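Local structure of MlnD (Bacillus methylotrophicus, 5IL5) at residues K241-F246 and M280-L285; V253-E258 and Y267-L272. The protein is a modular polyketide synthase of macrolactin biosynthesis, represented here by its dehydratase domain, which probably removes water from beta-hydroxyacyl intermediates. All blocks are in the same frame, centred on the assembly; numbering follows the deposited sequence.

Interaction 1 (K241-F246 and M280-L285); sequences KECTIF and MELSGL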
ATOM      1  N   LYS A 241      -9.856  -7.475  27.467  1.00 46.87           N
ATOM      2  CA  LYS A 241      -9.462  -8.858  27.214  1.00 47.86           C
ATOM      3  C   LYS A 241      -9.965  -9.347  25.856  1.00 47.36           C
ATOM      4  O   LYS A 241      -9.188  -9.885  25.061  1.00 47.61           O
ATOM      5  CB  LYS A 241      -9.954  -9.766  28.347  1.00 49.29           C
ATOM      6  CG  LYS A 241      -9.217  -9.552  29.678  1.00 50.35           C
ATOM      7  CD  LYS A 241      -8.801 -10.880  30.328  1.00 52.25           C
ATOM      8  CE  LYS A 241      -7.989 -10.691  31.617  1.00 53.59           C
ATOM      9  NZ  LYS A 241      -6.593 -10.212  31.379  1.00 53.42           N
ATOM     10  N   GLU A 242     -11.259  -9.180  25.568  1.00 45.00           N
ATOM     11  CA  GLU A 242     -11.817  -9.667  24.310  1.00 44.80           C
ATOM     12  C   GLU A 242     -12.705  -8.625  23.652  1.00 43.62           C
ATOM     13  O   GLU A 242     -13.383  -7.840  24.322  1.00 43.19           O
ATOM     14  CB  GLU A 242     -12.635 -10.949  24.495  1.00 45.99           C
ATOM     15  CG  GLU A 242     -11.810 -12.218  24.424  1.00 47.30           C
ATOM     16  CD  GLU A 242     -12.656 -13.459  24.570  1.00 48.68           C
ATOM     17  OE1 GLU A 242     -13.862 -13.321  24.863  1.00 48.64           O
ATOM     18  OE2 GLU A 242     -12.127 -14.571  24.363  1.00 49.94           O
ATOM     19  N   CYS A 243     -12.705  -8.650  22.318  1.00 37.03           N
ATOM     20  CA  CYS A 243     -13.671  -7.910  21.509  1.00 36.30           C
ATOM     21  C   CYS A 243     -14.102  -8.796  20.347  1.00 36.92           C
ATOM     22  O   CYS A 243     -13.296  -9.108  19.466  1.00 37.20           O
ATOM     23  CB  CYS A 243     -13.086  -6.601  20.996  1.00 35.36           C
ATOM     24  SG  CYS A 243     -14.236  -5.732  19.932  1.00 34.77           S
ATOM     25  N   THR A 244     -15.377  -9.172  20.333  1.00 37.30           N
ATOM     26  CA  THR A 244     -15.939 -10.057  19.325  1.00 38.19           C
ATOM     27  C   THR A 244     -17.030  -9.318  18.567  1.00 37.79           C
ATOM     28  O   THR A 244     -17.857  -8.633  19.176  1.00 37.28           O
ATOM     29  CB  THR A 244     -16.507 -11.323  19.973  1.00 39.46           C
ATOM     30  OG1 THR A 244     -15.558 -11.855  20.910  1.00 39.89           O
ATOM     31  CG2 THR A 244     -16.861 -12.375  18.926  1.00 40.70           C
ATOM     32  N   ILE A 245     -17.031  -9.460  17.246  1.00 38.20           N
ATOM     33  CA  ILE A 245     -17.990  -8.792  16.374  1.00 38.11           C
ATOM     34  C   ILE A 245     -18.825  -9.893  15.739  1.00 39.54           C
ATOM     35  O   ILE A 245     -18.400 -10.514  14.757  1.00 40.44           O
ATOM     36  CB  ILE A 245     -17.307  -7.927  15.310  1.00 37.71           C
ATOM     37  CG1 ILE A 245     -16.281  -6.983  15.940  1.00 36.59           C
ATOM     38  CG2 ILE A 245     -18.334  -7.103  14.545  1.00 37.71           C
ATOM     39  CD1 ILE A 245     -15.149  -6.694  15.017  1.00 36.68           C
ATOM     40  N   PHE A 246     -20.023 -10.123  16.282  1.00 39.93           N
ATOM     41  CA  PHE A 246     -20.875 -11.205  15.802  1.00 41.51           C
ATOM     42  C   PHE A 246     -21.664 -10.807  14.564  1.00 42.03           C
ATOM     43  O   PHE A 246     -21.927 -11.644  13.691  1.00 43.51           O
ATOM     44  CB  PHE A 246     -21.837 -11.627  16.908  1.00 41.96           C
ATOM     45  CG  PHE A 246     -21.157 -12.095  18.153  1.00 41.85           C
ATOM     46  CD1 PHE A 246     -20.743 -13.409  18.275  1.00 43.17           C
ATOM     47  CD2 PHE A 246     -20.932 -11.224  19.204  1.00 40.65           C
ATOM     48  CE1 PHE A 246     -20.119 -13.845  19.424  1.00 43.30           C
ATOM     49  CE2 PHE A 246     -20.307 -11.657  20.354  1.00 40.80           C
ATOM     50  CZ  PHE A 246     -19.901 -12.969  20.464  1.00 42.13           C
ATOM     51  N   MET A 280     -22.081  -7.343  19.291  1.00 32.11           N
ATOM     52  CA  MET A 280     -20.670  -7.151  19.589  1.00 32.23           C
ATOM     53  C   MET A 280     -20.496  -7.203  21.101  1.00 30.93           C
ATOM     54  O   MET A 280     -21.343  -6.701  21.842  1.00 29.50           O
ATOM     55  CB  MET A 280     -20.157  -5.819  19.025  1.00 32.08           C
ATOM     56  CG  MET A 280     -18.691  -5.531  19.301  1.00 32.43           C
ATOM     57  SD  MET A 280     -18.118  -4.041  18.453  1.00 32.90           S
ATOM     58  CE  MET A 280     -18.976  -2.789  19.383  1.00 30.68           C
ATOM     59  N   GLU A 281     -19.406  -7.820  21.545  1.00 32.43           N
ATOM     60  CA  GLU A 281     -19.123  -8.015  22.960  1.00 31.82           C
ATOM     61  C   GLU A 281     -17.752  -7.434  23.261  1.00 32.04           C
ATOM     62  O   GLU A 281     -16.790  -7.722  22.544  1.00 33.47           O
ATOM     63  CB  GLU A 281     -19.160  -9.512  23.326  1.00 33.13           C
ATOM     64  CG  GLU A 281     -18.821  -9.824  24.779  1.00 33.08           C
ATOM     65  CD  GLU A 281     -18.730 -11.312  25.055  1.00 34.88           C
ATOM     66  OE1 GLU A 281     -18.799 -12.100  24.085  1.00 36.21           O
ATOM     67  OE2 GLU A 281     -18.574 -11.682  26.242  1.00 35.24           O
ATOM     68  N   LEU A 282     -17.656  -6.636  24.324  1.00 30.19           N
ATOM     69  CA  LEU A 282     -16.365  -6.254  24.896  1.00 30.69           C
ATOM     70  C   LEU A 282     -16.295  -6.768  26.324  1.00 30.83           C
ATOM     71  O   LEU A 282     -16.999  -6.270  27.210  1.00 29.72           O
ATOM     72  CB  LEU A 282     -16.135  -4.742  24.870  1.00 29.80           C
ATOM     73  CG  LEU A 282     -15.597  -4.179  23.561  1.00 30.51           C
ATOM     74  CD1 LEU A 282     -16.739  -3.945  22.600  1.00 29.97           C
ATOM     75  CD2 LEU A 282     -14.793  -2.912  23.818  1.00 30.47           C
ATOM     76  N   SER A 283     -15.420  -7.733  26.542  1.00 33.00           N
ATOM     77  CA  SER A 283     -15.273  -8.380  27.832  1.00 33.76           C
ATOM     78  C   SER A 283     -14.040  -7.853  28.559  1.00 34.55           C
ATOM     79  O   SER A 283     -13.030  -7.503  27.943  1.00 35.24           O
ATOM     80  CB  SER A 283     -15.168  -9.893  27.643  1.00 35.54           C
ATOM     81  OG  SER A 283     -15.278 -10.572  28.881  1.00 36.45           O
ATOM     82  N   GLY A 284     -14.131  -7.823  29.884  1.00 34.25           N
ATOM     83  CA  GLY A 284     -12.991  -7.520  30.734  1.00 35.54           C
ATOM     84  C   GLY A 284     -12.286  -6.212  30.442  1.00 35.04           C
ATOM     85  O   GLY A 284     -11.049  -6.161  30.465  1.00 36.56           O
ATOM     86  N   LEU A 285     -13.040  -5.144  30.196  1.00 33.19           N
ATOM     87  CA  LEU A 285     -12.453  -3.811  30.143  1.00 32.94           C
ATOM     88  C   LEU A 285     -12.042  -3.376  31.545  1.00 33.77           C
ATOM     89  O   LEU A 285     -12.846  -3.439  32.481  1.00 33.36           O
ATOM     90  CB  LEU A 285     -13.452  -2.811  29.554  1.00 31.04           C
ATOM     91  CG  LEU A 285     -13.020  -1.343  29.398  1.00 30.84           C
ATOM     92  CD1 LEU A 285     -13.798  -0.651  28.286  1.00 29.59           C
ATOM     93  CD2 LEU A 285     -13.167  -0.567  30.706  1.00 30.77           C
TER
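Glu-281 meets the ring of Phe-246 at its edge, across two antiparallel strands. With CG anti to its carbonyl carbon (chi1 -59°), Phe-246 swings its ring over its own strand to the other one, so that CB of Glu-281 lies in its plane, 3.8 Å from Phe-246 CE2. Glu-281 is extended, with CG anti to the backbone N, and its carboxylate lies nearly coplanar with the ring. OE1 of Glu-281 sits 3.9 Å from CZ of Phe-246, while CG2 of Thr-244 lies under one face of the ring, toward its rim. Glu-242 and Ser-283 share this side, touching through their CB atoms. The polar ends of Thr-244, Glu-242 and Ser-283 turn to neighbouring strands: Ser-283 OG bonds to Asp-268, and Thr-244 OG1 to Lys-92, which also forms a long, weak ion pair with Glu-242.

The other side is apolar. Cys-243 directs SG to CD1 of Leu-282 at 4.1 Å. Met-280, with CG anti to its backbone N (chi1 180°) and chi2 extended, carries SD to 4.3 Å from Ile-245 CG1; chi3 turns only CE. Helices 74-86 and 215-229 cover this layer, meeting Cys-243 and Leu-282 through Ile-75, and Met-280 and Leu-282 through Ile-218.

Thr-244 and Glu-281 form a reciprocal pair: Thr-244 N to Glu-281 O at 3.0 Å and Glu-281 N to Thr-244 O at 2.9 Å, both in the carbonyl planes. The ladder loosens toward Lys-241. Ser-283 N donates to Glu-242 O at 3.0 Å, from above the carbonyl plane, but the return bond, Glu-242 N to Ser-283 O, is weak. Lys-241 and Glu-242 both face Ser-283, a classic beta bulge, on strands that belong to the predicted C-terminal hotdog fold, where antiparallel strands wrap around a central helix.

Interaction 2 (V253-E258 and Y267-L272); sequences VYVYAE and YDVYVL
Val-253 N opens the pairing, donating to Leu-272 O at 2.9 Å, nearly along the C=O axis. Tyr-254 N reaches the same oxygen from above the carbonyl plane, so two donors grip it in a classic beta bulge. The Tyr-254 ring leads away from the partner strand; Tyr-254 CB packs on CB and CD1 of Leu-272. Val-255 turns to the other face, where CG1, anti to its backbone N, crosses obliquely to CG1 of Val-269 at 3.9 Å.

Tyr-256 (CG anti to its backbone N, chi1 175°) and Tyr-270 (CG anti to its carbonyl carbon, chi1 -54°) run alongside each other in the same direction. CD1 of Tyr-270 meets CD2 of Tyr-256 in the Tyr-256 ring plane, at 3.9 Å, and CD1 of Leu-272 touches Tyr-256 CB. The backbones of Tyr-256 and Tyr-270 exchange two bonds, Tyr-270 N to Tyr-256 O running nearly along the C=O axis. Ala-257 sets its CB against Val-269 CG1. Glu-258 N donates to Asp-268 O and Asp-268 N to Glu-258 O. OE1 of Glu-258 takes the Tyr-256 hydroxyl at 2.7 Å, from above the carboxylate plane. A water accepts from Tyr-270 OH at 2.7 Å and donates to Glu-258 OE2 and Asp-268 OD2, bridging two carboxylates whose like charges would probably repel. Asp-268 OD1 is taken by Gly-284 N and Ser-283 OG of strand 278-286.

The strands form the hairpin 254-258/266-272. Strand 197-202 flanks it beyond Val-255 and Ala-257, strand 278-286 beyond Val-269, and Val-221 of helix 215-229 packs against Val-269 and Val-271.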
ATOM      1  N   VAL A 253     -29.070  -1.036  18.570  1.00 37.81           N
ATOM      2  CA  VAL A 253     -30.168  -0.301  19.186  1.00 38.17           C
ATOM      3  C   VAL A 253     -29.860  -0.025  20.652  1.00 37.61           C
ATOM      4  O   VAL A 253     -30.205   1.039  21.177  1.00 37.48           O
ATOM      5  CB  VAL A 253     -31.488  -1.085  19.058  1.00 39.54           C
ATOM      6  CG1 VAL A 253     -32.647  -0.303  19.668  1.00 40.06           C
ATOM      7  CG2 VAL A 253     -31.785  -1.415  17.607  1.00 40.38           C
ATOM      8  N   TYR A 254     -29.210  -0.975  21.322  1.00 25.71           N
ATOM      9  CA  TYR A 254     -28.959  -0.874  22.752  1.00 24.41           C
ATOM     10  C   TYR A 254     -27.496  -1.141  23.065  1.00 24.15           C
ATOM     11  O   TYR A 254     -26.790  -1.821  22.317  1.00 24.95           O
ATOM     12  CB  TYR A 254     -29.816  -1.861  23.547  1.00 24.29           C
ATOM     13  CG  TYR A 254     -31.301  -1.625  23.470  1.00 24.63           C
ATOM     14  CD1 TYR A 254     -31.915  -0.692  24.296  1.00 24.00           C
ATOM     15  CD2 TYR A 254     -32.092  -2.338  22.583  1.00 25.83           C
ATOM     16  CE1 TYR A 254     -33.266  -0.478  24.237  1.00 24.52           C
ATOM     17  CE2 TYR A 254     -33.446  -2.123  22.516  1.00 26.37           C
ATOM     18  CZ  TYR A 254     -34.028  -1.191  23.346  1.00 25.69           C
ATOM     19  OH  TYR A 254     -35.381  -0.978  23.282  1.00 26.44           O
ATOM     20  N   VAL A 255     -27.058  -0.610  24.207  1.00 23.27           N
ATOM     21  CA  VAL A 255     -25.759  -0.921  24.789  1.00 23.15           C
ATOM     22  C   VAL A 255     -25.968  -1.313  26.251  1.00 22.68           C
ATOM     23  O   VAL A 255     -26.536  -0.538  27.030  1.00 22.18           O
ATOM     24  CB  VAL A 255     -24.789   0.269  24.663  1.00 23.10           C
ATOM     25  CG1 VAL A 255     -23.520   0.045  25.480  1.00 23.11           C
ATOM     26  CG2 VAL A 255     -24.450   0.532  23.190  1.00 24.02           C
ATOM     27  N   TYR A 256     -25.509  -2.506  26.622  1.00 25.24           N
ATOM     28  CA  TYR A 256     -25.651  -3.035  27.979  1.00 25.29           C
ATOM     29  C   TYR A 256     -24.275  -3.273  28.591  1.00 25.72           C
ATOM     30  O   TYR A 256     -23.403  -3.857  27.944  1.00 26.33           O
ATOM     31  CB  TYR A 256     -26.448  -4.342  27.972  1.00 25.97           C
ATOM     32  CG  TYR A 256     -26.533  -5.018  29.320  1.00 26.51           C
ATOM     33  CD1 TYR A 256     -27.411  -4.563  30.298  1.00 26.31           C
ATOM     34  CD2 TYR A 256     -25.736  -6.109  29.621  1.00 27.54           C
ATOM     35  CE1 TYR A 256     -27.491  -5.179  31.530  1.00 27.18           C
ATOM     36  CE2 TYR A 256     -25.805  -6.731  30.855  1.00 28.43           C
ATOM     37  CZ  TYR A 256     -26.686  -6.261  31.807  1.00 28.28           C
ATOM     38  OH  TYR A 256     -26.763  -6.871  33.040  1.00 29.53           O
ATOM     39  N   ALA A 257     -24.087  -2.842  29.842  1.00 23.59           N
ATOM     40  CA  ALA A 257     -22.798  -2.959  30.521  1.00 24.27           C
ATOM     41  C   ALA A 257     -22.995  -3.381  31.973  1.00 25.02           C
ATOM     42  O   ALA A 257     -24.000  -3.030  32.594  1.00 24.77           O
ATOM     43  CB  ALA A 257     -22.034  -1.627  30.451  1.00 23.93           C
ATOM     44  N   GLU A 258     -22.025  -4.125  32.523  1.00 33.56           N
ATOM     45  CA  GLU A 258     -22.162  -4.595  33.900  1.00 34.75           C
ATOM     46  C   GLU A 258     -20.812  -4.898  34.547  1.00 36.22           C
ATOM     47  O   GLU A 258     -19.770  -4.959  33.891  1.00 36.38           O
ATOM     48  CB  GLU A 258     -23.041  -5.848  33.974  1.00 35.44           C
ATOM     49  CG  GLU A 258     -22.599  -6.984  33.075  1.00 36.03           C
ATOM     50  CD  GLU A 258     -23.351  -8.264  33.383  1.00 37.28           C
ATOM     51  OE1 GLU A 258     -24.530  -8.167  33.804  1.00 37.09           O
ATOM     52  OE2 GLU A 258     -22.765  -9.359  33.216  1.00 38.66           O
ATOM     53  N   TYR A 267     -15.167  -4.699  33.560  1.00 33.46           N
ATOM     54  CA  TYR A 267     -16.453  -4.488  32.916  1.00 31.61           C
ATOM     55  C   TYR A 267     -16.611  -5.350  31.673  1.00 31.38           C
ATOM     56  O   TYR A 267     -15.645  -5.682  30.984  1.00 32.21           O
ATOM     57  CB  TYR A 267     -16.633  -3.010  32.611  1.00 30.28           C
ATOM     58  CG  TYR A 267     -16.608  -2.229  33.894  1.00 30.76           C
ATOM     59  CD1 TYR A 267     -17.787  -1.889  34.543  1.00 30.09           C
ATOM     60  CD2 TYR A 267     -15.407  -1.885  34.489  1.00 32.21           C
ATOM     61  CE1 TYR A 267     -17.765  -1.203  35.735  1.00 30.88           C
ATOM     62  CE2 TYR A 267     -15.373  -1.203  35.674  1.00 33.02           C
ATOM     63  CZ  TYR A 267     -16.552  -0.862  36.297  1.00 32.37           C
ATOM     64  OH  TYR A 267     -16.515  -0.177  37.487  1.00 33.49           O
ATOM     65  N   ASP A 268     -17.858  -5.739  31.431  1.00 29.50           N
ATOM     66  CA  ASP A 268     -18.285  -6.418  30.218  1.00 29.27           C
ATOM     67  C   ASP A 268     -19.344  -5.552  29.556  1.00 27.61           C
ATOM     68  O   ASP A 268     -20.191  -4.979  30.243  1.00 26.82           O
ATOM     69  CB  ASP A 268     -18.860  -7.810  30.514  1.00 30.28           C
ATOM     70  CG  ASP A 268     -17.791  -8.827  30.860  1.00 32.32           C
ATOM     71  OD1 ASP A 268     -16.596  -8.491  30.750  1.00 32.89           O
ATOM     72  OD2 ASP A 268     -18.145  -9.966  31.230  1.00 33.57           O
ATOM     73  N   VAL A 269     -19.280  -5.427  28.234  1.00 27.36           N
ATOM     74  CA  VAL A 269     -20.208  -4.576  27.500  1.00 26.18           C
ATOM     75  C   VAL A 269     -20.731  -5.315  26.279  1.00 26.57           C
ATOM     76  O   VAL A 269     -20.056  -6.180  25.716  1.00 27.74           O
ATOM     77  CB  VAL A 269     -19.564  -3.241  27.088  1.00 25.79           C
ATOM     78  CG1 VAL A 269     -20.662  -2.250  26.728  1.00 24.71           C
ATOM     79  CG2 VAL A 269     -18.663  -2.715  28.193  1.00 26.06           C
ATOM     80  N   TYR A 270     -21.958  -4.981  25.881  1.00 25.83           N
ATOM     81  CA  TYR A 270     -22.596  -5.608  24.732  1.00 26.42           C
ATOM     82  C   TYR A 270     -23.352  -4.585  23.898  1.00 25.85           C
ATOM     83  O   TYR A 270     -24.034  -3.714  24.444  1.00 24.86           O
ATOM     84  CB  TYR A 270     -23.572  -6.702  25.170  1.00 26.80           C
ATOM     85  CG  TYR A 270     -22.964  -7.735  26.082  1.00 27.68           C
ATOM     86  CD1 TYR A 270     -22.878  -7.527  27.450  1.00 27.33           C
ATOM     87  CD2 TYR A 270     -22.472  -8.922  25.570  1.00 29.21           C
ATOM     88  CE1 TYR A 270     -22.322  -8.480  28.282  1.00 28.53           C
ATOM     89  CE2 TYR A 270     -21.911  -9.875  26.388  1.00 30.34           C
ATOM     90  CZ  TYR A 270     -21.834  -9.649  27.745  1.00 30.03           C
ATOM     91  OH  TYR A 270     -21.276 -10.601  28.566  1.00 31.53           O
ATOM     92  N   VAL A 271     -23.228  -4.699  22.578  1.00 26.79           N
ATOM     93  CA  VAL A 271     -24.087  -3.989  21.633  1.00 26.87           C
ATOM     94  C   VAL A 271     -25.167  -4.959  21.175  1.00 27.64           C
ATOM     95  O   VAL A 271     -24.869  -6.099  20.801  1.00 28.83           O
ATOM     96  CB  VAL A 271     -23.283  -3.446  20.437  1.00 27.90           C
ATOM     97  CG1 VAL A 271     -24.197  -2.710  19.463  1.00 28.38           C
ATOM     98  CG2 VAL A 271     -22.174  -2.529  20.910  1.00 27.41           C
ATOM     99  N   LEU A 272     -26.418  -4.507  21.192  1.00 27.21           N
ATOM    100  CA  LEU A 272     -27.571  -5.378  21.022  1.00 27.92           C
ATOM    101  C   LEU A 272     -28.474  -4.871  19.906  1.00 28.79           C
ATOM    102  O   LEU A 272     -28.548  -3.669  19.650  1.00 28.40           O
ATOM    103  CB  LEU A 272     -28.374  -5.456  22.319  1.00 26.92           C
ATOM    104  CG  LEU A 272     -27.547  -5.590  23.595  1.00 26.10           C
ATOM    105  CD1 LEU A 272     -28.445  -5.482  24.786  1.00 25.44           C
ATOM    106  CD2 LEU A 272     -26.819  -6.920  23.606  1.00 27.17           C
TER
HETATM  107  O   HOH W   1     -21.170 -11.230  31.199  1.00 27.02           O

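Strands 278-286 and 266-272 are neighbours, so the two contacts form a continuous run of antiparallel strands. Leu-282 O and Val-269 N join them by a probable hydrogen bond of 2.6 Å, and Glu-281 CG packs on the Tyr-270 ring. In both, the face against helix 215-229 is buried, sulfur-containing in interaction 1 and valine-rich in interaction 2. Glu-242, Glu-281 and Ser-283 in one, and Glu-258, Asp-268 and Tyr-270 in the other, are partly exposed. There interaction 1 turns to lysine and aspartate of adjoining strands, whereas tyrosines, carboxylates and a water link up within interaction 2. Interaction 1 also meets helix 74-86, and its strand 239-245 pairs with strand 92-98 of the predicted N-terminal hotdog fold.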